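Local coordinates for DUF4974 domain-containing protein (Parabacteroides distasonis, PDB 4M0N) that probably acts as a FecR-family anti-sigma factor in the membrane, of which this piece holds the FecR and C-terminal domains, at residues D104-K115 / L127-T138. The protein carries 1 engineered substitution. Numbering follows the deposited sequence. Where two conformers were deposited one is given.
Sequences DELMAVSVRTGK and LLPNEQIIVNNT. With EDO (1,2-ethanediol), chain C.
Met107 and Val135 form an antiparallel hydrogen-bonded pair, Met107 N to Val135 O at 2.9 Å and Val135 N to Met107 O at 2.7 Å. Val109 repeats the pattern with Ile133, so 106-111, part of the FecR family region, and 131-136 run as neighbouring strands of a seven-stranded antiparallel sheet, between strands 94-100 and 142-146.

Gln132 is worth following outward. With CG anti to the backbone N (chi1 173°) and the chain extended, CB and CG pass beside Val109 O, CG and CD run on past Ser110 OG, and NE2 donates to that hydroxyl at 2.9 Å, nearly in its own amide plane. Val152 of helix 149-152 touches both side chains on this face. Further along, Val111 CG2 packs on Leu127 CB at 3.5 Å.

At the far end Asn137 ND2 reaches Asp104 O at 2.8 Å from above the carbonyl plane, while its backbone N binds Glu105 O. Asn136 OD1 accepts from Thr138 N, an Asx turn. Thr138 OG1 adds a second bond to Asn136 OD1 at 2.6 Å, and Asn136 ND2 lies against Leu106 CD2 at 3.7 Å. A leucine in place of Asn136 would probably leave both Thr138 donors without this acceptor and the turn less firmly set. Backbone bonds thus fix the register, while the Gln132 amide ties in the hydroxyl of buried Ser110 near the end of its strand and the Asn136 and Asn137 amides hold the chain where it leaves the sheet.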
loop_
_atom_site.group_PDB
_atom_site.type_symbol
_atom_site.label_atom_id
_atom_site.label_comp_id
_atom_site.label_asym_id
_atom_site.label_seq_id
_atom_site.Cartn_x
_atom_site.Cartn_y
_atom_site.Cartn_z
ATOM N N ASP A 104 -7.079 -5.590 -3.816
ATOM C CA ASP A 104 -6.102 -5.296 -4.862
ATOM C C ASP A 104 -5.498 -6.597 -5.389
ATOM O O ASP A 104 -5.435 -7.599 -4.685
ATOM C CB ASP A 104 -4.945 -4.445 -4.336
ATOM C CG ASP A 104 -5.318 -2.981 -4.081
ATOM O OD1 ASP A 104 -6.521 -2.623 -4.205
ATOM O OD2 ASP A 104 -4.373 -2.189 -3.752
ATOM N N GLU A 105 -5.019 -6.534 -6.612
ATOM C CA GLU A 105 -4.351 -7.671 -7.231
ATOM C C GLU A 105 -2.938 -7.848 -6.674
ATOM O O GLU A 105 -2.416 -8.956 -6.701
ATOM C CB GLU A 105 -4.340 -7.568 -8.769
ATOM C CG GLU A 105 -3.503 -6.457 -9.384
ATOM C CD GLU A 105 -3.295 -6.626 -10.883
ATOM O OE1 GLU A 105 -4.278 -6.920 -11.599
ATOM O OE2 GLU A 105 -2.143 -6.458 -11.347
ATOM N N LEU A 106 -2.324 -6.779 -6.165
ATOM C CA LEU A 106 -0.964 -6.872 -5.674
ATOM C C LEU A 106 -0.838 -6.549 -4.204
ATOM O O LEU A 106 -1.603 -5.734 -3.673
ATOM C CB LEU A 106 -0.043 -5.931 -6.436
ATOM C CG LEU A 106 -0.024 -6.000 -7.958
ATOM C CD1 LEU A 106 0.797 -4.858 -8.552
ATOM C CD2 LEU A 106 0.543 -7.339 -8.368
ATOM N N MET A 107 0.136 -7.193 -3.558
ATOM C CA MET A 107 0.580 -6.860 -2.227
ATOM C C MET A 107 2.084 -6.574 -2.302
ATOM O O MET A 107 2.782 -7.183 -3.086
ATOM C CB MET A 107 0.279 -8.039 -1.314
ATOM C CG MET A 107 0.769 -7.945 0.092
ATOM S SD MET A 107 2.388 -8.661 0.377
ATOM C CE MET A 107 2.297 -8.612 2.168
ATOM N N ALA A 108 2.545 -5.582 -1.565
ATOM C CA ALA A 108 3.965 -5.240 -1.603
ATOM C C ALA A 108 4.482 -4.799 -0.261
ATOM O O ALA A 108 3.820 -4.037 0.472
ATOM C CB ALA A 108 4.257 -4.149 -2.614
ATOM N N VAL A 109 5.696 -5.264 0.042
ATOM C CA VAL A 109 6.435 -4.847 1.214
ATOM C C VAL A 109 7.714 -4.164 0.756
ATOM O O VAL A 109 8.442 -4.695 -0.070
ATOM C CB VAL A 109 6.794 -6.062 2.102
ATOM C CG1 VAL A 109 7.641 -5.655 3.293
ATOM C CG2 VAL A 109 5.514 -6.784 2.531
ATOM N N SER A 110 7.936 -2.955 1.259
ATOM C CA SER A 110 9.019 -2.077 0.780
ATOM C C SER A 110 9.759 -1.531 1.981
ATOM O O SER A 110 9.149 -0.959 2.884
ATOM C CB SER A 110 8.445 -0.919 -0.011
ATOM O OG SER A 110 7.533 -1.331 -1.035
ATOM N N VAL A 111 11.078 -1.725 2.015
ATOM C CA VAL A 111 11.865 -1.407 3.199
ATOM C C VAL A 111 12.496 -0.028 3.069
ATOM O O VAL A 111 13.127 0.273 2.069
ATOM C CB VAL A 111 12.999 -2.433 3.431
ATOM C CG1 VAL A 111 13.772 -2.098 4.687
ATOM C CG2 VAL A 111 12.435 -3.845 3.478
ATOM N N ARG A 112 12.268 0.816 4.064
ATOM C CA ARG A 112 12.882 2.126 4.110
ATOM C C ARG A 112 14.200 2.114 4.888
ATOM O O ARG A 112 15.219 2.624 4.422
ATOM C CB ARG A 112 11.935 3.126 4.733
ATOM C CG ARG A 112 12.469 4.546 4.749
ATOM C CD ARG A 112 12.008 5.281 3.511
ATOM N NE ARG A 112 12.327 6.704 3.524
ATOM C CZ ARG A 112 13.507 7.229 3.194
ATOM N NH1 ARG A 112 14.523 6.468 2.794
ATOM N NH2 ARG A 112 13.668 8.549 3.249
ATOM N N THR A 113 14.169 1.536 6.084
ATOM C CA THR A 113 15.353 1.421 6.909
ATOM C C THR A 113 15.368 0.050 7.572
ATOM O O THR A 113 14.338 -0.545 7.790
ATOM C CB THR A 113 15.414 2.523 8.000
ATOM O OG1 THR A 113 14.398 2.311 8.978
ATOM C CG2 THR A 113 15.173 3.873 7.394
ATOM N N GLY A 114 16.551 -0.458 7.880
ATOM C CA GLY A 114 16.682 -1.709 8.618
ATOM C C GLY A 114 16.543 -2.939 7.739
ATOM O O GLY A 114 16.643 -2.856 6.509
ATOM N N LYS A 115 16.231 -4.072 8.377
ATOM C CA LYS A 115 16.211 -5.392 7.743
ATOM C C LYS A 115 14.872 -6.018 8.071
ATOM O O LYS A 115 14.405 -5.934 9.205
ATOM C CB LYS A 115 17.358 -6.267 8.252
ATOM C CG LYS A 115 18.713 -5.705 7.864
ATOM C CD LYS A 115 19.848 -6.625 8.230
ATOM C CE LYS A 115 21.175 -5.952 7.946
ATOM N NZ LYS A 115 22.300 -6.877 8.166
ATOM N N LEU A 127 14.867 -8.683 3.224
ATOM C CA LEU A 127 14.899 -7.462 2.420
ATOM C C LEU A 127 15.682 -6.402 3.149
ATOM O O LEU A 127 15.654 -6.335 4.374
ATOM C CB LEU A 127 13.503 -6.933 2.220
ATOM C CG LEU A 127 12.575 -7.805 1.372
ATOM C CD1 LEU A 127 11.219 -7.133 1.427
ATOM C CD2 LEU A 127 13.089 -7.968 -0.046
ATOM N N LEU A 128 16.383 -5.591 2.363
ATOM C CA LEU A 128 17.135 -4.465 2.848
ATOM C C LEU A 128 16.534 -3.163 2.306
ATOM O O LEU A 128 15.610 -3.189 1.502
ATOM C CB LEU A 128 18.571 -4.601 2.322
ATOM C CG LEU A 128 19.366 -5.808 2.800
ATOM C CD1 LEU A 128 20.674 -5.863 1.995
ATOM C CD2 LEU A 128 19.623 -5.612 4.276
ATOM N N PRO A 129 17.082 -2.008 2.750
ATOM C CA PRO A 129 16.502 -0.747 2.299
ATOM C C PRO A 129 16.446 -0.599 0.795
ATOM O O PRO A 129 17.363 -0.967 0.075
ATOM C CB PRO A 129 17.407 0.297 2.961
ATOM C CG PRO A 129 17.809 -0.370 4.252
ATOM C CD PRO A 129 18.072 -1.787 3.817
ATOM N N ASN A 130 15.312 -0.101 0.334
ATOM C CA ASN A 130 15.033 0.094 -1.081
ATOM C C ASN A 130 14.989 -1.198 -1.902
ATOM O O ASN A 130 15.248 -1.203 -3.094
ATOM C CB ASN A 130 15.922 1.160 -1.666
ATOM C CG ASN A 130 15.830 2.456 -0.878
ATOM O OD1 ASN A 130 14.731 2.883 -0.520
ATOM N ND2 ASN A 130 16.953 2.980 -0.480
ATOM N N GLU A 131 14.685 -2.292 -1.208
ATOM C CA GLU A 131 14.233 -3.528 -1.810
ATOM C C GLU A 131 12.756 -3.717 -1.490
ATOM O O GLU A 131 12.227 -3.164 -0.526
ATOM C CB GLU A 131 15.049 -4.707 -1.266
ATOM C CG GLU A 131 16.529 -4.586 -1.562
ATOM C CD GLU A 131 17.283 -5.885 -1.255
ATOM O OE1 GLU A 131 16.960 -6.518 -0.213
ATOM O OE2 GLU A 131 18.169 -6.260 -2.060
ATOM N N GLN A 132 12.094 -4.484 -2.334
ATOM C CA GLN A 132 10.681 -4.671 -2.250
ATOM C C GLN A 132 10.339 -6.075 -2.687
ATOM O O GLN A 132 11.019 -6.631 -3.523
ATOM C CB GLN A 132 10.051 -3.665 -3.235
ATOM C CG GLN A 132 8.591 -3.722 -3.506
ATOM C CD GLN A 132 8.196 -2.642 -4.485
ATOM O OE1 GLN A 132 8.457 -2.718 -5.709
ATOM N NE2 GLN A 132 7.570 -1.635 -3.955
ATOM N N ILE A 133 9.260 -6.608 -2.127
ATOM C CA ILE A 133 8.637 -7.830 -2.617
ATOM C C ILE A 133 7.225 -7.485 -3.058
ATOM O O ILE A 133 6.510 -6.744 -2.368
ATOM C CB ILE A 133 8.593 -8.905 -1.537
ATOM C CG1 ILE A 133 10.008 -9.461 -1.318
ATOM C CG2 ILE A 133 7.598 -10.017 -1.882
ATOM C CD1 ILE A 133 10.090 -10.207 -0.019
ATOM N N ILE A 134 6.861 -7.962 -4.246
ATOM C CA ILE A 134 5.526 -7.798 -4.777
ATOM C C ILE A 134 4.959 -9.193 -4.877
ATOM O O ILE A 134 5.553 -10.068 -5.536
ATOM C CB ILE A 134 5.514 -7.086 -6.143
ATOM C CG1 ILE A 134 6.232 -5.710 -6.046
ATOM C CG2 ILE A 134 4.070 -6.955 -6.648
ATOM C CD1 ILE A 134 6.258 -4.902 -7.340
ATOM N N VAL A 135 3.801 -9.407 -4.258
ATOM C CA VAL A 135 3.049 -10.651 -4.393
ATOM C C VAL A 135 1.829 -10.395 -5.255
ATOM O O VAL A 135 1.077 -9.457 -5.027
ATOM C CB VAL A 135 2.599 -11.192 -3.021
ATOM C CG1 VAL A 135 1.648 -12.387 -3.151
ATOM C CG2 VAL A 135 3.800 -11.572 -2.196
ATOM N N ASN A 136 1.623 -11.245 -6.238
ATOM C CA ASN A 136 0.445 -11.112 -7.063
ATOM C C ASN A 136 -0.631 -12.065 -6.486
ATOM O O ASN A 136 -0.495 -13.285 -6.478
ATOM C CB ASN A 136 0.830 -11.383 -8.514
ATOM C CG ASN A 136 -0.269 -11.047 -9.488
ATOM O OD1 ASN A 136 -1.407 -11.444 -9.311
ATOM N ND2 ASN A 136 0.074 -10.315 -10.525
ATOM N N ASN A 137 -1.709 -11.484 -5.990
ATOM C CA ASN A 137 -2.787 -12.237 -5.347
ATOM C C ASN A 137 -3.583 -13.058 -6.341
ATOM O O ASN A 137 -4.340 -13.970 -5.954
ATOM C CB ASN A 137 -3.768 -11.281 -4.669
ATOM C CG ASN A 137 -3.171 -10.528 -3.533
ATOM O OD1 ASN A 137 -2.434 -11.091 -2.707
ATOM N ND2 ASN A 137 -3.497 -9.225 -3.455
ATOM N N THR A 138 -3.455 -12.742 -7.621
ATOM C CA THR A 138 -4.276 -13.433 -8.599
ATOM C C THR A 138 -3.606 -14.636 -9.229
ATOM O O THR A 138 -4.291 -15.517 -9.722
ATOM C CB THR A 138 -4.697 -12.514 -9.737
ATOM O OG1 THR A 138 -3.566 -12.258 -10.549
ATOM C CG2 THR A 138 -5.259 -11.197 -9.239
HETATM C C1 EDO C . 4.342 -10.396 -9.668
HETATM O O1 EDO C . 3.363 -10.601 -10.702
HETATM C C2 EDO C . 4.482 -8.906 -9.388
HETATM O O2 EDO C . 4.730 -8.186 -10.597
HETATM O O HOH W 1 -3.056 -7.040 -1.600
#